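Local structure of uncharacterized protein (Bacteroides vulgatus, 4FMR) at the interface of chains A and B. The protein probably binds DNA through an HU/IHF-like domain that is joined to an Ig-like domain. Residues are numbered along the deposited sequence; one frame, centred on the assembly and turned at random. Chains: chain A/B, uncharacterized hypothetical protein.

Contact 1 and contact 2 belong to one two-fold symmetric interface between chains A and B, and their centres of C-alpha atoms lie about 31 Å apart. They share no residues. Contact 1 pairs strand 74-76 of chain A with strand 32-33 of chain B, beside helices 51-69 and 35-45. Contact 2 packs strands 4-12, 23-27 and 119-126 of chain A against strands 80-87 and 101-108 of chain B and the loop residues B:Trp95 and B:Asn100 between them. One is built largely on backbone bonds, the other on apolar side chains. Symmetry repeats each with the chains exchanged, which fits the dimers typical of HU/IHF proteins.

Contact 1: the interface of chains A and B. Residues chain A 68, 73-77; chain B 31-35, 38.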
loop_
_atom_site.group_PDB
_atom_site.type_symbol
_atom_site.label_atom_id
_atom_site.label_comp_id
_atom_site.label_asym_id
_atom_site.label_seq_id
_atom_site.Cartn_x
_atom_site.Cartn_y
_atom_site.Cartn_z
ATOM N N ALA A 68 -12.714 -10.534 -6.035
ATOM C CA ALA A 68 -11.495 -11.164 -6.567
ATOM C C ALA A 68 -10.453 -11.295 -5.471
ATOM O O ALA A 68 -9.920 -12.374 -5.274
ATOM C CB ALA A 68 -10.936 -10.347 -7.732
ATOM N N GLU A 73 -7.372 -13.917 -5.302
ATOM C CA GLU A 73 -6.717 -13.491 -6.534
ATOM C C GLU A 73 -5.898 -12.231 -6.323
ATOM O O GLU A 73 -6.296 -11.340 -5.538
ATOM C CB GLU A 73 -7.742 -13.219 -7.652
ATOM C CG GLU A 73 -8.484 -14.455 -8.140
ATOM C CD GLU A 73 -9.640 -14.250 -9.106
ATOM O OE1 GLU A 73 -10.127 -13.108 -9.247
ATOM O OE2 GLU A 73 -10.075 -15.249 -9.714
ATOM N N SER A 74 -4.770 -12.128 -7.049
ATOM C CA SER A 74 -4.037 -10.868 -7.097
ATOM C C SER A 74 -4.725 -10.043 -8.200
ATOM O O SER A 74 -5.183 -10.611 -9.192
ATOM C CB SER A 74 -2.542 -11.067 -7.335
ATOM O OG SER A 74 -2.330 -11.515 -8.659
ATOM N N VAL A 75 -4.897 -8.752 -7.988
ATOM C CA VAL A 75 -5.598 -7.929 -8.961
ATOM C C VAL A 75 -4.686 -6.839 -9.468
ATOM O O VAL A 75 -4.165 -6.069 -8.668
ATOM C CB VAL A 75 -6.895 -7.337 -8.359
ATOM C CG1 VAL A 75 -7.573 -6.367 -9.337
ATOM C CG2 VAL A 75 -7.851 -8.450 -7.935
ATOM N N ASN A 76 -4.557 -6.722 -10.785
ATOM C CA ASN A 76 -3.728 -5.670 -11.357
ATOM C C ASN A 76 -4.566 -4.751 -12.274
ATOM O O ASN A 76 -5.099 -5.191 -13.295
ATOM C CB ASN A 76 -2.523 -6.294 -12.134
ATOM C CG ASN A 76 -1.673 -5.307 -12.917
ATOM O OD1 ASN A 76 -1.528 -4.132 -12.548
ATOM N ND2 ASN A 76 -1.086 -5.755 -14.027
ATOM N N THR A 77 -4.640 -3.454 -11.924
ATOM C CA THR A 77 -5.270 -2.413 -12.767
ATOM C C THR A 77 -4.126 -1.500 -13.262
ATOM O O THR A 77 -2.956 -1.734 -12.959
ATOM C CB THR A 77 -6.371 -1.649 -11.975
ATOM O OG1 THR A 77 -5.758 -0.777 -11.011
ATOM C CG2 THR A 77 -7.361 -2.585 -11.268
ATOM N N ARG B 31 -5.336 -17.090 -8.695
ATOM C CA ARG B 31 -4.866 -16.662 -10.020
ATOM C C ARG B 31 -4.672 -15.152 -10.009
ATOM O O ARG B 31 -4.918 -14.511 -8.989
ATOM C CB ARG B 31 -5.873 -17.081 -11.133
ATOM C CG ARG B 31 -7.253 -16.402 -11.060
ATOM C CD ARG B 31 -8.271 -16.979 -12.029
ATOM N NE ARG B 31 -8.746 -18.300 -11.598
ATOM C CZ ARG B 31 -9.941 -18.544 -11.062
ATOM N NH1 ARG B 31 -10.825 -17.563 -10.916
ATOM N NH2 ARG B 31 -10.272 -19.776 -10.698
ATOM N N SER B 32 -4.250 -14.589 -11.144
ATOM C CA SER B 32 -4.060 -13.148 -11.295
ATOM C C SER B 32 -5.059 -12.598 -12.308
ATOM O O SER B 32 -5.324 -13.250 -13.313
ATOM C CB SER B 32 -2.628 -12.832 -11.722
ATOM O OG SER B 32 -2.317 -13.386 -12.991
ATOM N N ILE B 33 -5.623 -11.413 -12.051
ATOM C CA ILE B 33 -6.560 -10.836 -13.016
ATOM C C ILE B 33 -6.115 -9.389 -13.338
ATOM O O ILE B 33 -5.475 -8.710 -12.507
ATOM C CB ILE B 33 -8.047 -10.915 -12.580
ATOM C CG1 ILE B 33 -8.383 -9.919 -11.434
ATOM C CG2 ILE B 33 -8.475 -12.358 -12.268
ATOM C CD1 ILE B 33 -9.882 -9.699 -11.250
ATOM N N ASP B 34 -6.464 -8.935 -14.554
ATOM C CA ASP B 34 -6.148 -7.602 -15.051
ATOM C C ASP B 34 -7.441 -6.898 -15.440
ATOM O O ASP B 34 -8.515 -7.441 -15.189
ATOM C CB ASP B 34 -5.164 -7.688 -16.239
ATOM C CG ASP B 34 -5.623 -8.571 -17.400
ATOM O OD1 ASP B 34 -6.800 -9.027 -17.384
ATOM O OD2 ASP B 34 -4.798 -8.843 -18.298
ATOM N N LYS B 35 -7.338 -5.734 -16.105
ATOM C CA LYS B 35 -8.478 -4.909 -16.519
ATOM C C LYS B 35 -9.425 -5.641 -17.445
ATOM O O LYS B 35 -10.635 -5.446 -17.322
ATOM C CB LYS B 35 -8.019 -3.606 -17.185
ATOM C CG LYS B 35 -7.697 -2.538 -16.147
ATOM C CD LYS B 35 -7.505 -1.141 -16.753
ATOM C CE LYS B 35 -6.058 -0.815 -17.001
ATOM N NZ LYS B 35 -5.881 0.579 -17.478
ATOM N N ILE B 38 -11.573 -8.040 -15.298
ATOM C CA ILE B 38 -12.408 -7.161 -14.476
ATOM C C ILE B 38 -13.584 -6.690 -15.311
ATOM O O ILE B 38 -14.709 -6.850 -14.881
ATOM C CB ILE B 38 -11.599 -5.972 -13.878
ATOM C CG1 ILE B 38 -10.595 -6.469 -12.828
ATOM C CG2 ILE B 38 -12.537 -4.875 -13.296
ATOM C CD1 ILE B 38 -9.538 -5.471 -12.429
HETATM O O HOH W 1 -4.550 -4.309 -15.811
#
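A:Ser74 and A:Val75 pair in parallel with B:Ser32 and B:Ile33, joining short strands of the two chains edge to edge. This pairing probably helps to hold the dimer together. Backbone bonds secure it. A:Ser74 N donates to B:Arg31 O. B:Ile33 N donates to A:Ser74 O at 3.0 Å, and A:Asn76 N to B:Ile33 O at 2.8 Å. Water 1 extends the ladder, touching A:Asn76 O at 2.7 Å and B:Lys35 N at the start of helix 35-45.

A salt bridge lies at the other end. The extended A:Glu73 runs alongside B:Arg31, and its carboxylate OE2 meets NH1 at 2.7 Å. The bond is bent, 117° at the hydrogen, and the two charged planes are 66° apart. B:Arg31 is poorly ordered, so this detail is tentative. An alanine at A:Glu73 would probably leave the B:Arg31 guanidinium without its acidic mate.

The apolar contacts centre on B:Ile33. With CG1 between the backbone N and the carbonyl carbon (chi1 73°), the longer branch lies beside A:Val75 CG2, and CD1 reaches A:Ala68 CB on helix 51-69 at 3.7 Å. The other branch, CG2, turns to the A:Glu73 carboxylate. B:Ile38 comes from helix 35-45 at about a right angle to A:Val75. Its CD1 tip touches A:Val75 CG1 and A:Thr77 CG2, each at 3.8 Å.

Contact 2: the interface of chains A and B. Residues chain A 6, 25, 119, 121, 123; chain B 86, 95, 100, 102.
This is an apolar side-chain interface that joins the two chains of the deposited dimer. A:Val121, A:Phe25 and A:Leu6 pack from three strands of chain A onto B:Trp95, B:Phe86 and B:Ile102. No polar atoms bond directly between the two sides here.

A:Val121 meets the indole of B:Trp95 over its face. Methyl CG2 stands above the centre of the six-membered ring, 3.5 Å from its centroid, in a CH-pi contact. The other methyl, CG1, reaches the rim at CE3. B:Trp95 has CG anti to the backbone N (chi1 -177°), and chi2 of -89° turns the face of the indole to the valine. B:Asn100 CB, of the same chain, covers the opposite face, so the indole is held between the two residues.

A:Phe25 fits beside this pair. One face of its ring receives the indole rim, with CD2 and B:Trp95 CE3 3.7 Å apart. B:Asn100 ND2 lies at the ring edge, in plane, and its amide is turned 89° from the ring. A:Phe25 CB packs on B:Phe86 CD2 at 3.6 Å.

Farther along, A:Leu6 and B:Ile102 meet tip to tip. A:Leu6 CD1 touches B:Ile102 CG2 at 3.6 Å, and B:Ile102 CD1 extends to A:Thr119 CG2 at 3.8 Å. B:Phe86 CE1 links the A:Val121/B:Trp95 and A:Leu6/B:Ile102 contacts, lying 3.8 Å from A:Val121 CG2 and close to A:Leu6 CD1.

The patch buries aromatic and branched side chains of both chains together and probably helps to stabilise the dimer.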
loop_
_atom_site.group_PDB
_atom_site.type_symbol
_atom_site.label_atom_id
_atom_site.label_comp_id
_atom_site.label_asym_id
_atom_site.label_seq_id
_atom_site.Cartn_x
_atom_site.Cartn_y
_atom_site.Cartn_z
ATOM N N LEU A 6 4.349 18.659 -7.526
ATOM C CA LEU A 6 4.219 18.316 -6.112
ATOM C C LEU A 6 4.964 19.380 -5.308
ATOM O O LEU A 6 6.146 19.636 -5.570
ATOM C CB LEU A 6 4.749 16.878 -5.787
ATOM C CG LEU A 6 4.095 15.673 -6.462
ATOM C CD1 LEU A 6 4.829 14.414 -6.137
ATOM C CD2 LEU A 6 2.660 15.522 -6.072
ATOM N N PHE A 25 11.799 15.467 2.447
ATOM C CA PHE A 25 10.703 16.171 1.821
ATOM C C PHE A 25 9.378 15.680 2.362
ATOM O O PHE A 25 9.171 14.476 2.554
ATOM C CB PHE A 25 10.750 16.026 0.300
ATOM C CG PHE A 25 12.054 16.505 -0.264
ATOM C CD1 PHE A 25 12.304 17.865 -0.427
ATOM C CD2 PHE A 25 13.052 15.600 -0.614
ATOM C CE1 PHE A 25 13.532 18.307 -0.925
ATOM C CE2 PHE A 25 14.276 16.047 -1.123
ATOM C CZ PHE A 25 14.500 17.394 -1.286
ATOM N N THR A 119 6.298 14.311 -13.490
ATOM C CA THR A 119 6.033 15.098 -12.284
ATOM C C THR A 119 7.335 15.738 -11.778
ATOM O O THR A 119 8.388 15.096 -11.763
ATOM C CB THR A 119 5.361 14.191 -11.235
ATOM O OG1 THR A 119 4.207 13.603 -11.833
ATOM C CG2 THR A 119 4.940 14.931 -9.967
ATOM N N VAL A 121 9.056 18.320 -8.516
ATOM C CA VAL A 121 8.906 18.660 -7.102
ATOM C C VAL A 121 9.297 20.120 -6.907
ATOM O O VAL A 121 10.401 20.527 -7.266
ATOM C CB VAL A 121 9.726 17.700 -6.184
ATOM C CG1 VAL A 121 9.611 18.093 -4.705
ATOM C CG2 VAL A 121 9.305 16.244 -6.392
ATOM N N VAL A 123 10.128 22.600 -4.249
ATOM C CA VAL A 123 10.603 22.642 -2.867
ATOM C C VAL A 123 10.260 24.033 -2.292
ATOM O O VAL A 123 10.719 25.055 -2.797
ATOM C CB VAL A 123 12.125 22.270 -2.803
ATOM C CG1 VAL A 123 12.708 22.478 -1.404
ATOM C CG2 VAL A 123 12.342 20.811 -3.261
ATOM N N PHE B 86 7.687 10.761 -0.799
ATOM C CA PHE B 86 9.069 10.994 -1.248
ATOM C C PHE B 86 10.064 10.019 -0.624
ATOM O O PHE B 86 9.897 9.596 0.521
ATOM C CB PHE B 86 9.503 12.437 -0.905
ATOM C CG PHE B 86 8.569 13.480 -1.479
ATOM C CD1 PHE B 86 8.430 13.635 -2.859
ATOM C CD2 PHE B 86 7.788 14.280 -0.642
ATOM C CE1 PHE B 86 7.562 14.592 -3.390
ATOM C CE2 PHE B 86 6.934 15.248 -1.178
ATOM C CZ PHE B 86 6.825 15.395 -2.549
ATOM N N TRP B 95 15.797 19.160 -4.279
ATOM C CA TRP B 95 15.473 17.891 -4.878
ATOM C C TRP B 95 16.613 17.479 -5.839
ATOM O O TRP B 95 17.057 18.276 -6.670
ATOM C CB TRP B 95 14.115 17.993 -5.596
ATOM C CG TRP B 95 13.660 16.700 -6.201
ATOM C CD1 TRP B 95 13.942 16.232 -7.450
ATOM C CD2 TRP B 95 12.858 15.695 -5.564
ATOM N NE1 TRP B 95 13.368 14.992 -7.630
ATOM C CE2 TRP B 95 12.680 14.648 -6.494
ATOM C CE3 TRP B 95 12.311 15.557 -4.275
ATOM C CZ2 TRP B 95 11.945 13.498 -6.190
ATOM C CZ3 TRP B 95 11.586 14.416 -3.973
ATOM C CH2 TRP B 95 11.378 13.420 -4.932
ATOM N N ASN B 100 16.578 11.210 -5.034
ATOM C CA ASN B 100 15.187 11.314 -4.597
ATOM C C ASN B 100 14.242 10.794 -5.638
ATOM O O ASN B 100 14.497 10.919 -6.839
ATOM C CB ASN B 100 14.827 12.764 -4.261
ATOM C CG ASN B 100 15.695 13.408 -3.217
ATOM O OD1 ASN B 100 16.378 14.402 -3.495
ATOM N ND2 ASN B 100 15.667 12.871 -1.992
ATOM N N ILE B 102 9.688 9.818 -6.221
ATOM C CA ILE B 102 8.280 9.886 -5.907
ATOM C C ILE B 102 7.696 8.491 -6.066
ATOM O O ILE B 102 8.085 7.749 -6.966
ATOM C CB ILE B 102 7.546 10.914 -6.823
ATOM C CG1 ILE B 102 8.241 12.294 -6.876
ATOM C CG2 ILE B 102 6.032 11.022 -6.494
ATOM C CD1 ILE B 102 7.751 13.206 -8.077
#